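Local coordinates for amidohydrolase (Pseudomonas aeruginosa, PDB 2I5G), which belongs to the M19 family of membrane dipeptidases and probably acts as a metal-dependent dipeptidase, at residues Val43-Gln48 with Phe259-His264; Cys119-Asn124 with Leu157-Ser162; Asn38-Val43 with Gly91-His96; Leu16-Trp21 with Gly247-Gln252. The protein carries 2 engineered substitutions. All blocks are in the same frame, centred on the assembly; numbering follows the deposited sequence.

Contact 1: Val43-Gln48 with Phe259-His264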
# COMPACT_ATOMS: atom_id res chain seq x y z
N VAL A 43 13.92 -4.34 -1.98
CA VAL A 43 12.84 -5.17 -2.52
C VAL A 43 11.59 -5.12 -1.64
O VAL A 43 10.50 -4.86 -2.14
CB VAL A 43 13.32 -6.65 -2.75
CG1 VAL A 43 14.35 -7.02 -1.75
CG2 VAL A 43 12.14 -7.62 -2.68
N TRP A 44 11.73 -5.35 -0.34
CA TRP A 44 10.59 -5.29 0.57
C TRP A 44 10.73 -4.10 1.53
O TRP A 44 9.74 -3.62 2.08
CB TRP A 44 10.48 -6.58 1.40
CG TRP A 44 9.98 -7.81 0.67
CD1 TRP A 44 10.56 -9.05 0.66
CD2 TRP A 44 8.77 -7.94 -0.09
NE1 TRP A 44 9.80 -9.94 -0.05
CE2 TRP A 44 8.69 -9.29 -0.53
CE3 TRP A 44 7.74 -7.06 -0.45
CZ2 TRP A 44 7.63 -9.77 -1.30
CZ3 TRP A 44 6.68 -7.53 -1.22
CH2 TRP A 44 6.64 -8.88 -1.64
N GLU A 45 11.96 -3.62 1.70
CA GLU A 45 12.26 -2.51 2.61
C GLU A 45 11.57 -1.16 2.40
O GLU A 45 11.26 -0.77 1.28
CB GLU A 45 13.78 -2.29 2.66
CG GLU A 45 14.52 -2.70 1.40
CD GLU A 45 15.05 -4.12 1.47
OE1 GLU A 45 15.93 -4.39 2.31
OE2 GLU A 45 14.59 -4.96 0.67
N GLY A 46 11.34 -0.46 3.50
CA GLY A 46 10.72 0.85 3.45
C GLY A 46 11.78 1.91 3.21
O GLY A 46 12.89 1.58 2.78
N PHE A 47 11.46 3.17 3.48
CA PHE A 47 12.41 4.27 3.27
C PHE A 47 13.76 4.10 3.97
O PHE A 47 14.75 3.75 3.34
CB PHE A 47 11.79 5.61 3.70
CG PHE A 47 12.72 6.79 3.53
CD1 PHE A 47 13.07 7.24 2.26
CD2 PHE A 47 13.27 7.42 4.64
CE1 PHE A 47 13.95 8.30 2.10
CE2 PHE A 47 14.16 8.48 4.49
CZ PHE A 47 14.50 8.92 3.22
N GLN A 48 13.79 4.35 5.28
CA GLN A 48 15.04 4.24 6.03
C GLN A 48 15.80 2.92 5.84
O GLN A 48 17.03 2.93 5.77
CB GLN A 48 14.79 4.49 7.52
CG GLN A 48 16.08 4.56 8.37
CD GLN A 48 15.95 5.48 9.58
OE1 GLN A 48 14.89 6.02 9.84
NE2 GLN A 48 17.05 5.67 10.30
N PHE A 259 16.23 -16.63 -0.46
CA PHE A 259 15.17 -17.06 -1.35
C PHE A 259 13.82 -17.14 -0.66
O PHE A 259 12.80 -16.77 -1.24
CB PHE A 259 15.54 -18.39 -2.01
CG PHE A 259 16.57 -18.24 -3.09
CD1 PHE A 259 16.25 -17.57 -4.27
CD2 PHE A 259 17.87 -18.67 -2.90
CE1 PHE A 259 17.23 -17.32 -5.23
CE2 PHE A 259 18.86 -18.43 -3.85
CZ PHE A 259 18.54 -17.75 -5.02
N GLU A 260 13.81 -17.61 0.58
CA GLU A 260 12.57 -17.70 1.34
C GLU A 260 12.01 -16.29 1.53
O GLU A 260 10.80 -16.07 1.53
CB GLU A 260 12.82 -18.35 2.70
CG GLU A 260 13.16 -19.83 2.60
CD GLU A 260 12.03 -20.64 1.99
OE1 GLU A 260 10.97 -20.79 2.65
OE2 GLU A 260 12.18 -21.11 0.84
N TRP A 261 12.93 -15.34 1.66
CA TRP A 261 12.61 -13.93 1.85
C TRP A 261 11.97 -13.34 0.59
O TRP A 261 11.09 -12.48 0.66
CB TRP A 261 13.90 -13.17 2.17
CG TRP A 261 13.71 -11.73 2.43
CD1 TRP A 261 12.98 -11.17 3.44
CD2 TRP A 261 14.30 -10.65 1.71
NE1 TRP A 261 13.09 -9.80 3.40
CE2 TRP A 261 13.90 -9.46 2.35
CE3 TRP A 261 15.14 -10.58 0.59
CZ2 TRP A 261 14.31 -8.20 1.90
CZ3 TRP A 261 15.55 -9.32 0.15
CH2 TRP A 261 15.13 -8.15 0.81
N LEU A 262 12.43 -13.82 -0.55
CA LEU A 262 11.91 -13.37 -1.83
C LEU A 262 10.57 -14.04 -2.13
O LEU A 262 9.75 -13.49 -2.86
CB LEU A 262 12.93 -13.71 -2.93
CG LEU A 262 13.72 -12.59 -3.62
CD1 LEU A 262 14.27 -11.60 -2.62
CD2 LEU A 262 14.85 -13.21 -4.42
N THR A 263 10.33 -15.22 -1.56
CA THR A 263 9.09 -15.94 -1.85
C THR A 263 7.89 -15.78 -0.92
O THR A 263 6.80 -16.29 -1.21
CB THR A 263 9.38 -17.43 -2.03
OG1 THR A 263 10.14 -17.91 -0.92
CG2 THR A 263 10.15 -17.67 -3.32
N HIS A 264 8.08 -15.09 0.20
CA HIS A 264 6.97 -14.86 1.12
C HIS A 264 6.60 -13.38 1.07
O HIS A 264 7.49 -12.53 1.04
CB HIS A 264 7.35 -15.26 2.55
CG HIS A 264 7.51 -16.73 2.76
ND1 HIS A 264 8.59 -17.44 2.28
CD2 HIS A 264 6.72 -17.63 3.39
CE1 HIS A 264 8.46 -18.72 2.60
NE2 HIS A 264 7.33 -18.86 3.27

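Contact 2: Cys119-Asn124 with Leu157-Ser162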
# COMPACT_ATOMS: atom_id res chain seq x y z
N CYS A 119 6.18 -2.28 -8.56
CA CYS A 119 5.68 -3.14 -7.50
C CYS A 119 6.51 -4.40 -7.43
O CYS A 119 7.36 -4.65 -8.29
CB CYS A 119 4.23 -3.51 -7.78
SG CYS A 119 3.14 -2.11 -8.15
N TYR A 120 6.25 -5.21 -6.41
CA TYR A 120 6.96 -6.47 -6.24
C TYR A 120 6.03 -7.60 -5.82
O TYR A 120 5.75 -7.78 -4.63
CB TYR A 120 8.07 -6.34 -5.20
CG TYR A 120 9.03 -7.50 -5.24
CD1 TYR A 120 9.99 -7.61 -6.25
CD2 TYR A 120 8.93 -8.54 -4.31
CE1 TYR A 120 10.82 -8.72 -6.35
CE2 TYR A 120 9.76 -9.66 -4.40
CZ TYR A 120 10.70 -9.74 -5.42
OH TYR A 120 11.52 -10.86 -5.53
N ASN A 121 5.54 -8.35 -6.80
CA ASN A 121 4.67 -9.51 -6.58
C ASN A 121 3.26 -9.24 -6.04
O ASN A 121 2.29 -9.79 -6.56
CB ASN A 121 5.35 -10.52 -5.65
CG ASN A 121 6.73 -10.90 -6.13
OD1 ASN A 121 7.13 -10.57 -7.26
ND2 ASN A 121 7.48 -11.61 -5.28
N THR A 122 3.16 -8.42 -5.00
CA THR A 122 1.86 -8.14 -4.39
C THR A 122 1.45 -6.67 -4.42
O THR A 122 2.17 -5.82 -4.95
CB THR A 122 1.84 -8.63 -2.94
OG1 THR A 122 3.03 -8.19 -2.28
CG2 THR A 122 1.76 -10.14 -2.88
N GLN A 123 0.29 -6.36 -3.85
CA GLN A 123 -0.22 -4.99 -3.85
C GLN A 123 0.66 -3.98 -3.12
O GLN A 123 1.14 -4.22 -2.02
CB GLN A 123 -1.64 -4.95 -3.29
CG GLN A 123 -2.30 -3.59 -3.36
CD GLN A 123 -3.80 -3.66 -3.13
OE1 GLN A 123 -4.53 -4.26 -3.93
NE2 GLN A 123 -4.27 -3.06 -2.05
N ASN A 124 0.85 -2.83 -3.78
CA ASN A 124 1.66 -1.71 -3.31
C ASN A 124 0.73 -0.56 -2.95
O ASN A 124 -0.47 -0.76 -2.78
CB ASN A 124 2.56 -1.25 -4.46
CG ASN A 124 4.01 -1.17 -4.07
OD1 ASN A 124 4.87 -0.92 -4.91
ND2 ASN A 124 4.29 -1.40 -2.80
N LEU A 157 8.94 -2.78 -14.74
CA LEU A 157 7.71 -3.55 -14.55
C LEU A 157 7.84 -5.06 -14.58
O LEU A 157 6.84 -5.77 -14.70
CB LEU A 157 6.69 -3.13 -15.60
CG LEU A 157 6.36 -1.64 -15.69
CD1 LEU A 157 5.66 -1.38 -17.01
CD2 LEU A 157 5.49 -1.20 -14.51
N SER A 158 9.06 -5.57 -14.47
CA SER A 158 9.26 -7.02 -14.50
C SER A 158 8.36 -7.81 -13.55
O SER A 158 7.78 -8.83 -13.93
CB SER A 158 10.73 -7.37 -14.21
OG SER A 158 11.58 -6.92 -15.25
N HIS A 159 8.23 -7.34 -12.31
CA HIS A 159 7.43 -8.02 -11.29
C HIS A 159 6.02 -7.44 -11.12
O HIS A 159 5.26 -7.89 -10.26
CB HIS A 159 8.18 -7.99 -9.95
CG HIS A 159 9.46 -8.78 -9.95
ND1 HIS A 159 9.52 -10.10 -9.57
CD2 HIS A 159 10.72 -8.42 -10.28
CE1 HIS A 159 10.77 -10.53 -9.67
NE2 HIS A 159 11.52 -9.53 -10.09
N VAL A 160 5.66 -6.45 -11.94
CA VAL A 160 4.34 -5.84 -11.85
C VAL A 160 3.32 -6.63 -12.68
O VAL A 160 3.64 -7.19 -13.73
CB VAL A 160 4.36 -4.37 -12.33
CG1 VAL A 160 2.98 -3.75 -12.17
CG2 VAL A 160 5.39 -3.57 -11.54
N GLY A 161 2.08 -6.68 -12.19
CA GLY A 161 1.02 -7.40 -12.88
C GLY A 161 0.68 -6.74 -14.20
O GLY A 161 1.13 -5.63 -14.47
N SER A 162 -0.13 -7.42 -15.01
CA SER A 162 -0.51 -6.91 -16.33
C SER A 162 -1.38 -5.65 -16.34
O SER A 162 -1.13 -4.74 -17.11
CB SER A 162 -1.20 -8.02 -17.13
OG SER A 162 -2.36 -8.46 -16.46

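Contact 3: Asn38-Val43 with Gly91-His96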
# COMPACT_ATOMS: atom_id res chain seq x y z
N ASN A 38 22.65 -2.88 -13.17
CA ASN A 38 21.56 -2.39 -12.32
C ASN A 38 21.57 -3.26 -11.07
O ASN A 38 21.10 -4.40 -11.10
CB ASN A 38 20.20 -2.56 -13.03
CG ASN A 38 19.01 -2.31 -12.11
OD1 ASN A 38 19.17 -2.13 -10.90
ND2 ASN A 38 17.80 -2.31 -12.68
N CYS A 39 22.11 -2.74 -9.98
CA CYS A 39 22.16 -3.50 -8.74
C CYS A 39 21.04 -3.13 -7.79
O CYS A 39 20.83 -1.96 -7.47
CB CYS A 39 23.51 -3.33 -8.06
SG CYS A 39 24.87 -4.01 -9.03
N THR A 40 20.31 -4.14 -7.36
CA THR A 40 19.19 -3.97 -6.45
C THR A 40 19.65 -3.70 -5.02
O THR A 40 20.47 -4.43 -4.46
CB THR A 40 18.31 -5.22 -6.45
OG1 THR A 40 17.87 -5.48 -7.79
CG2 THR A 40 17.10 -5.02 -5.57
N VAL A 41 19.10 -2.64 -4.43
CA VAL A 41 19.41 -2.26 -3.06
C VAL A 41 18.12 -2.19 -2.23
O VAL A 41 18.09 -1.61 -1.14
CB VAL A 41 20.13 -0.88 -3.01
CG1 VAL A 41 21.34 -0.88 -3.93
CG2 VAL A 41 19.17 0.21 -3.41
N SER A 42 17.05 -2.79 -2.75
CA SER A 42 15.76 -2.76 -2.07
C SER A 42 14.71 -3.61 -2.77
O SER A 42 14.62 -3.62 -4.00
CB SER A 42 15.26 -1.30 -1.99
OG SER A 42 13.94 -1.20 -1.49
N VAL A 43 13.92 -4.34 -1.98
CA VAL A 43 12.84 -5.17 -2.52
C VAL A 43 11.59 -5.12 -1.64
O VAL A 43 10.50 -4.86 -2.14
CB VAL A 43 13.32 -6.65 -2.75
CG1 VAL A 43 14.35 -7.02 -1.75
CG2 VAL A 43 12.14 -7.62 -2.68
N GLY A 91 19.39 0.32 -8.08
CA GLY A 91 18.01 0.09 -8.46
C GLY A 91 17.14 -0.44 -7.33
O GLY A 91 17.63 -1.06 -6.38
N PHE A 92 15.84 -0.18 -7.44
CA PHE A 92 14.86 -0.67 -6.47
C PHE A 92 13.95 -1.63 -7.21
O PHE A 92 13.57 -1.38 -8.36
CB PHE A 92 13.95 0.46 -5.94
CG PHE A 92 14.65 1.49 -5.11
CD1 PHE A 92 16.00 1.39 -4.82
CD2 PHE A 92 13.92 2.56 -4.60
CE1 PHE A 92 16.62 2.34 -4.01
CE2 PHE A 92 14.53 3.51 -3.79
CZ PHE A 92 15.88 3.40 -3.50
N GLN A 93 13.58 -2.73 -6.57
CA GLN A 93 12.67 -3.65 -7.21
C GLN A 93 11.29 -3.45 -6.61
O GLN A 93 10.40 -4.30 -6.73
CB GLN A 93 13.15 -5.09 -7.05
CG GLN A 93 14.27 -5.45 -8.01
CD GLN A 93 14.27 -6.92 -8.40
OE1 GLN A 93 13.26 -7.44 -8.90
NE2 GLN A 93 15.39 -7.59 -8.16
N ASN A 94 11.10 -2.31 -5.95
CA ASN A 94 9.83 -1.98 -5.33
C ASN A 94 9.73 -0.48 -5.11
O ASN A 94 10.70 0.16 -4.70
CB ASN A 94 9.69 -2.70 -3.99
CG ASN A 94 8.25 -2.82 -3.53
OD1 ASN A 94 7.40 -2.01 -3.90
ND2 ASN A 94 7.98 -3.82 -2.70
N ALA A 95 8.56 0.09 -5.38
CA ALA A 95 8.35 1.52 -5.17
C ALA A 95 8.03 1.78 -3.70
O ALA A 95 7.93 2.93 -3.28
CB ALA A 95 7.21 2.00 -6.04
N HIS A 96 7.89 0.70 -2.93
CA HIS A 96 7.55 0.80 -1.52
C HIS A 96 8.53 1.66 -0.72
O HIS A 96 8.15 2.24 0.31
CB HIS A 96 7.45 -0.59 -0.90
CG HIS A 96 6.96 -0.59 0.51
ND1 HIS A 96 5.74 -0.05 0.86
CD2 HIS A 96 7.53 -1.02 1.66
CE1 HIS A 96 5.58 -0.16 2.17
NE2 HIS A 96 6.65 -0.74 2.68

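Contact 4: Leu16-Trp21 with Gly247-Gln252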
# COMPACT_ATOMS: atom_id res chain seq x y z
N LEU A 16 19.82 -6.56 -14.40
CA LEU A 16 19.49 -6.90 -13.03
C LEU A 16 20.42 -7.89 -12.35
O LEU A 16 20.68 -8.99 -12.85
CB LEU A 16 18.08 -7.45 -12.93
CG LEU A 16 17.62 -7.37 -11.47
CD1 LEU A 16 16.86 -6.07 -11.28
CD2 LEU A 16 16.75 -8.55 -11.11
N ILE A 17 20.89 -7.49 -11.17
CA ILE A 17 21.77 -8.31 -10.37
C ILE A 17 21.47 -8.10 -8.88
O ILE A 17 21.42 -6.96 -8.41
CB ILE A 17 23.25 -7.98 -10.67
CG1 ILE A 17 23.62 -8.50 -12.05
CG2 ILE A 17 24.17 -8.59 -9.62
CD1 ILE A 17 25.08 -8.27 -12.44
N ILE A 18 21.23 -9.20 -8.16
CA ILE A 18 20.97 -9.20 -6.72
C ILE A 18 21.89 -10.25 -6.13
O ILE A 18 21.45 -11.31 -5.69
CB ILE A 18 19.53 -9.61 -6.34
CG1 ILE A 18 18.99 -10.66 -7.32
CG2 ILE A 18 18.65 -8.41 -6.25
CD1 ILE A 18 18.66 -10.11 -8.70
N ALA A 19 23.19 -9.95 -6.14
CA ALA A 19 24.19 -10.86 -5.61
C ALA A 19 24.63 -10.39 -4.24
O ALA A 19 24.43 -9.23 -3.89
CB ALA A 19 25.39 -10.90 -6.55
N LYS A 20 25.20 -11.30 -3.46
CA LYS A 20 25.71 -10.95 -2.13
C LYS A 20 26.90 -10.05 -2.43
O LYS A 20 27.78 -10.44 -3.20
CB LYS A 20 26.18 -12.21 -1.40
CG LYS A 20 26.61 -11.99 0.04
CD LYS A 20 25.42 -11.94 0.98
CE LYS A 20 24.82 -13.33 1.19
NZ LYS A 20 23.65 -13.32 2.12
N TRP A 21 26.93 -8.86 -1.85
CA TRP A 21 28.03 -7.94 -2.12
C TRP A 21 29.30 -8.15 -1.30
O TRP A 21 29.26 -8.28 -0.08
CB TRP A 21 27.56 -6.49 -1.96
CG TRP A 21 26.94 -5.90 -3.20
CD1 TRP A 21 26.12 -6.54 -4.09
CD2 TRP A 21 27.02 -4.54 -3.63
NE1 TRP A 21 25.69 -5.65 -5.06
CE2 TRP A 21 26.23 -4.42 -4.79
CE3 TRP A 21 27.69 -3.41 -3.15
CZ2 TRP A 21 26.09 -3.21 -5.48
CZ3 TRP A 21 27.55 -2.21 -3.83
CH2 TRP A 21 26.75 -2.12 -4.98
N GLY A 247 19.26 -8.92 -18.82
CA GLY A 247 18.87 -8.74 -17.43
C GLY A 247 18.97 -10.11 -16.75
O GLY A 247 17.96 -10.70 -16.36
N THR A 248 20.19 -10.61 -16.63
CA THR A 248 20.45 -11.94 -16.06
C THR A 248 19.70 -12.30 -14.79
O THR A 248 19.15 -13.40 -14.68
CB THR A 248 21.95 -12.14 -15.76
OG1 THR A 248 22.31 -11.40 -14.59
CG2 THR A 248 22.79 -11.67 -16.93
N ASP A 249 19.69 -11.39 -13.82
CA ASP A 249 19.01 -11.65 -12.57
C ASP A 249 19.92 -12.56 -11.74
O ASP A 249 19.47 -13.50 -11.10
CB ASP A 249 17.66 -12.32 -12.84
CG ASP A 249 16.75 -12.32 -11.63
OD1 ASP A 249 16.93 -11.46 -10.74
OD2 ASP A 249 15.83 -13.18 -11.57
N PHE A 250 21.23 -12.28 -11.79
CA PHE A 250 22.21 -13.06 -11.03
C PHE A 250 21.98 -12.90 -9.52
O PHE A 250 21.89 -11.78 -9.02
CB PHE A 250 23.63 -12.61 -11.37
CG PHE A 250 24.27 -13.39 -12.48
CD1 PHE A 250 24.32 -14.79 -12.43
CD2 PHE A 250 24.85 -12.73 -13.57
CE1 PHE A 250 24.94 -15.51 -13.45
CE2 PHE A 250 25.47 -13.45 -14.59
CZ PHE A 250 25.52 -14.85 -14.53
N THR A 251 21.90 -14.02 -8.82
CA THR A 251 21.69 -14.03 -7.37
C THR A 251 22.94 -14.57 -6.68
O THR A 251 22.89 -15.07 -5.55
CB THR A 251 20.49 -14.91 -7.00
OG1 THR A 251 20.77 -16.28 -7.33
CG2 THR A 251 19.25 -14.47 -7.75
N GLN A 252 24.06 -14.47 -7.39
CA GLN A 252 25.36 -14.95 -6.93
C GLN A 252 25.74 -14.67 -5.47
O GLN A 252 25.83 -13.52 -5.04
CB GLN A 252 26.44 -14.42 -7.85
CG GLN A 252 27.73 -15.20 -7.78
CD GLN A 252 28.73 -14.77 -8.82
OE1 GLN A 252 28.44 -14.80 -10.02
NE2 GLN A 252 29.91 -14.36 -8.38

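Contact 1: Val43-Gln48 with Phe259-His264
W44 meets the last turn of helix 256-263 through its indole N-H: NE1 donates to the main-chain O of W261 at 2.9 Å. The bond is somewhat bent (141° at the hydrogen), and the oxygen lies at the indole edge, near its plane. The pyrrole part of the W44 indole also touches the W261 side chain, with W44 CD1 over one face of the W261 ring, offset toward the rim and 3.8 Å from W261 CE2. The rings stand at 84°, a T-shaped pair in which W44 gives the edge and W261 the face. Further round the W44 ring, CZ2 lies 3.6 Å from the carbonyl O of H264, where the helix has given way to loop.

The E45 side chain crosses W261 at about a right angle. Its OE2 sits at the edge of the indole, 3.5 Å from W261 CZ2, with the carboxylate turned almost perpendicular to the ring. That oxygen is held by the main-chain N-H groups of the two preceding residues, accepting from V43 N at 2.8 Å and W44 N at 3.1 Å on opposite faces of the carboxylate plane, while N53 holds OE1. Y120 adds a second edge-to-face partner for W44.

The buried indole N-H of W44 is satisfied by a helix carbonyl, and the carboxylate oxygen faces ring-edge hydrogens of W261, whose partial positive charge would make the approach favourable.

Contact 2: Cys119-Asn124 with Leu157-Ser162
Y120 and H159 pack against each other in a buried loop-to-loop contact, formed where the chain leaves two neighbouring parallel strands, 113-117 and 154-156, of the TIM barrel. Enzymes of this fold carry their active sites at that end of the barrel. The two rings lie side by side and point the same way, their centroids 4.7 Å apart and their planes inclined at 38°, so the pair is oblique. Y120 CE1 is placed over the centre of the imidazole, 3.7 Å from H159 ND1.

A type I turn from L157 to V160 presents H159, and the main-chain N-H of H159 donates to Q117 OE1. H159 NE2 is hydrogen-bonded to H180 NE2. Next along both segments the packing is apolar, with V160 CG2 3.9 Å from C119 CB. Beyond the touching residues, Q123 and N124 exchange hydrogen bonds with N124 and Q123 of the second subunit, which brings this loop to the dimer interface.

N121 has its CG beside the backbone N (chi1 -53°), and its amide oxygen lies over the centre of the Y120 ring; from there OD1 accepts a weak, bent hydrogen bond from H159 ND1 at 3.4 Å.

Contact 3: Asn38-Val43 with Gly91-His96
C39 and V41 bracket G91 in a parallel beta bridge whose central pair is T40 and G91. G91 N donates to C39 O at 2.8 Å, from above the carbonyl plane, and G91 O takes V41 N at 2.9 Å in a straighter bond, nearly in line with the C=O. G91 O is approached by T40 CA as well, in a CA-H...O contact. Further along, Q93 N gives a nearly linear bond (169°) to S42 O at 2.9 Å.

Side chains add two further bonds. N94 ND2 donates to V43 O at 2.8 Å, with the oxygen close to the amide plane. The other end of that amide, OD1, accepts from H96 N at 2.9 Å, closing an Asx turn; with both ends of the amide bonded, its rotation is restrained. Q93, extended beyond CG, crosses T40 at about a right angle and brings NE2 to 3.3 Å from T40 OG1, a longer bond. The main-chain O of Q93 accepts from Q117 NE2, while the hydroxyl of S42 pairs with T50 and V41 O accepts from N53.

V41 CG2 meets the F92 ring at its edge, 3.4 Å from F92 CE1.

Strand 36-40 lies between strands 13-17 and 86-92 in the parallel barrel sheet. F92 reaches V113 and V116 of strand 113-117 and meets F108 edge-to-face, and helix 47-63 covers V41 through I54 and S57.

Contact 4: Leu16-Trp21 with Gly247-Gln252
L16 to K20 and G247 to Q252 run in nearly the same direction, 9° apart, and are joined by three backbone hydrogen bonds around a single bridge between I17 and F250. D249 N donates to L16 O, I18 N to F250 O and K20 N to Q252 O, each at 2.8 Å; the last two are straighter than the first. T251 CA adds a CA-H...O contact to I18 O.

Side chains meet in pairs along the two segments. I17 and F250 lie side by side, CG1 of the isoleucine 4.2 Å from CB of the phenylalanine. I18 lies likewise alongside T251, its CG1 3.8 Å from T251 CG2, and A19 CB rests 3.9 Å from Q252 CB. The D249 side chain starts out pointing away from the first segment, but its carboxylate comes back to it, where OD1 is the atom nearest the L16 CD2 and I18 CD1 methyls.

In the TIM barrel this is the seam at which the first strand, 13-17, meets the chain leaving the last, 244-246, and the ring of strands closes. On its other flank strand 13-17 pairs with strand 36-40, so L16 and I18 also touch T40, and L16 extends to S179 and H180 of strand 177-181.

T248 packs its OG1 near I17, but the hydroxyl is bonded to D14 and accepts a weak bond from F250 N. At the far end the Q252 amide turns away from A19, with OE1 accepting from V287 N and NE2 donating to D28 OD2.

From the N terminus, the chain first enters contact 4 at 16-21, then contact 3 at 38-43, which runs into contact 1 through the shared V43. Contact 3 closes first, at 91-96, joining two neighbouring barrel strands and the loops beyond them. Contact 2 opens later and closes at 157-162 between the next loops, in series with contact 3. Contact 4 closes at 247-252 and encloses both, sealing the barrel between its first and last strands. Contact 1 closes last, at 259-264, so it crosses contacts 3 and 4 while enclosing contact 2. Y120 links contact 2 to contact 1 through W44 and to contact 3 through N94.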